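Local coordinates for protein histidine acid phosphatase (Bifidobacterium longum subsp. infantis, PDB 6RXD) that probably removes phosphate groups from inositol polyphosphates such as phytate, and from 2,3-bisphosphoglycerate, as a histidine acid phosphatase of the MINPP type, at residues G87-N92 with N277-A282. Sequence-based numbering, arbitrary orientation.
Sequences GITAAN and NCAPGA
A type II beta turn running from Ala279 to Ala282 is set against one side of helix 75-95, and Thr89 is the helix residue that meets it. The contact is made by a single methyl group: Thr89 CG2 lies 3.9 Å from Pro280 CD and 4.0 Å from Ala279 CB, so it touches the first two residues of the turn at once. The side chains of Thr89 and Pro280 cross at about a right angle. The two backbones stay well separated, with 7.0 Å between Thr89 CA and Ala279 CA. Only about 80 Å² of surface is buried, both sides summed, which marks a small apolar touch. The torsion of Thr89 divides its branches between two tasks. A chi1 of -67° sets OG1 beside the backbone N and CG2 anti to it, facing the turn, while OG1 links Leu85 O, one turn earlier in its own helix, to Asp56 OD1 of helix 55-69 by hydrogen bonds.

Within the histidine phosphatase fold, the turn belongs to the long connection between the two-stranded sheet's strands 264-265 and 297-298. It is closed by Ala282 N donating to Ala279 O over 3.1 Å. Gly281, third residue of the turn, has phi 87° and psi -7°, a conformation that calls for glycine because a CB would press on the O of Pro280. Cys278, just before the turn, touches Cys291, with which it can form a disulfide, and Ala279 pairs through its backbone with Ala290. Val93, one turn further along the helix, is touched by both Ala279 and Ala282.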
loop_
_atom_site.group_PDB
_atom_site.type_symbol
_atom_site.label_atom_id
_atom_site.label_comp_id
_atom_site.label_asym_id
_atom_site.label_seq_id
_atom_site.Cartn_x
_atom_site.Cartn_y
_atom_site.Cartn_z
ATOM N N GLY A 87 14.266 -20.752 -5.932
ATOM C CA GLY A 87 13.239 -20.863 -4.913
ATOM C C GLY A 87 12.155 -19.800 -5.011
ATOM O O GLY A 87 10.971 -20.121 -4.936
ATOM N N ILE A 88 12.539 -18.532 -5.167
ATOM C CA ILE A 88 11.519 -17.485 -5.247
ATOM C C ILE A 88 10.752 -17.569 -6.570
ATOM O O ILE A 88 9.549 -17.287 -6.638
ATOM C CB ILE A 88 12.086 -16.062 -4.975
ATOM C CG1 ILE A 88 10.936 -15.087 -4.688
ATOM C CG2 ILE A 88 12.937 -15.568 -6.139
ATOM C CD1 ILE A 88 11.348 -13.858 -3.894
ATOM N N THR A 89 11.437 -17.999 -7.620
ATOM C CA THR A 89 10.765 -18.193 -8.897
ATOM C C THR A 89 9.741 -19.319 -8.784
ATOM O O THR A 89 8.592 -19.175 -9.206
ATOM C CB THR A 89 11.789 -18.475 -9.995
ATOM O OG1 THR A 89 12.573 -17.295 -10.188
ATOM C CG2 THR A 89 11.106 -18.856 -11.325
ATOM N N ALA A 90 10.145 -20.433 -8.176
ATOM C CA ALA A 90 9.233 -21.555 -8.008
ATOM C C ALA A 90 8.021 -21.192 -7.158
ATOM O O ALA A 90 6.918 -21.658 -7.418
ATOM C CB ALA A 90 9.967 -22.759 -7.417
ATOM N N ALA A 91 8.222 -20.370 -6.137
ATOM C CA ALA A 91 7.117 -19.935 -5.292
ATOM C C ALA A 91 6.117 -19.105 -6.102
ATOM O O ALA A 91 4.894 -19.244 -5.954
ATOM C CB ALA A 91 7.639 -19.145 -4.112
ATOM N N ASN A 92 6.642 -18.237 -6.955
ATOM C CA ASN A 92 5.791 -17.421 -7.813
ATOM C C ASN A 92 5.087 -18.194 -8.917
ATOM O O ASN A 92 3.934 -17.901 -9.254
ATOM C CB ASN A 92 6.607 -16.273 -8.409
ATOM C CG ASN A 92 6.755 -15.130 -7.449
ATOM O OD1 ASN A 92 5.819 -14.347 -7.267
ATOM N ND2 ASN A 92 7.920 -15.031 -6.808
ATOM N N ASN A 277 11.001 -15.214 -22.920
ATOM C CA ASN A 277 11.227 -16.280 -21.951
ATOM C C ASN A 277 10.032 -16.477 -21.027
ATOM O O ASN A 277 9.146 -15.628 -20.943
ATOM C CB ASN A 277 12.501 -15.992 -21.142
ATOM C CG ASN A 277 13.125 -17.244 -20.564
ATOM O OD1 ASN A 277 12.773 -18.362 -20.943
ATOM N ND2 ASN A 277 14.075 -17.063 -19.648
ATOM N N CYS A 278 10.003 -17.623 -20.362
ATOM C CA CYS A 278 8.943 -17.954 -19.419
ATOM C C CYS A 278 9.590 -18.602 -18.203
ATOM O O CYS A 278 10.548 -19.358 -18.352
ATOM C CB CYS A 278 7.958 -18.927 -20.069
ATOM S SG CYS A 278 6.520 -19.370 -19.068
ATOM N N ALA A 279 9.076 -18.307 -17.011
ATOM C CA ALA A 279 9.595 -18.923 -15.792
ATOM C C ALA A 279 9.539 -20.451 -15.896
ATOM O O ALA A 279 8.563 -20.996 -16.420
ATOM C CB ALA A 279 8.807 -18.449 -14.600
ATOM N N PRO A 280 10.585 -21.144 -15.407
ATOM C CA PRO A 280 10.604 -22.613 -15.459
ATOM C C PRO A 280 9.368 -23.202 -14.785
ATOM O O PRO A 280 9.033 -22.794 -13.667
ATOM C CB PRO A 280 11.853 -22.977 -14.648
ATOM C CG PRO A 280 12.741 -21.784 -14.761
ATOM C CD PRO A 280 11.799 -20.603 -14.764
ATOM N N GLY A 281 8.691 -24.126 -15.467
ATOM C CA GLY A 281 7.526 -24.796 -14.907
ATOM C C GLY A 281 6.207 -24.073 -15.107
ATOM O O GLY A 281 5.135 -24.603 -14.801
ATOM N N ALA A 282 6.272 -22.853 -15.626
ATOM C CA ALA A 282 5.073 -22.055 -15.806
ATOM C C ALA A 282 4.375 -22.361 -17.125
ATOM O O ALA A 282 5.017 -22.725 -18.109
ATOM C CB ALA A 282 5.410 -20.574 -15.722
#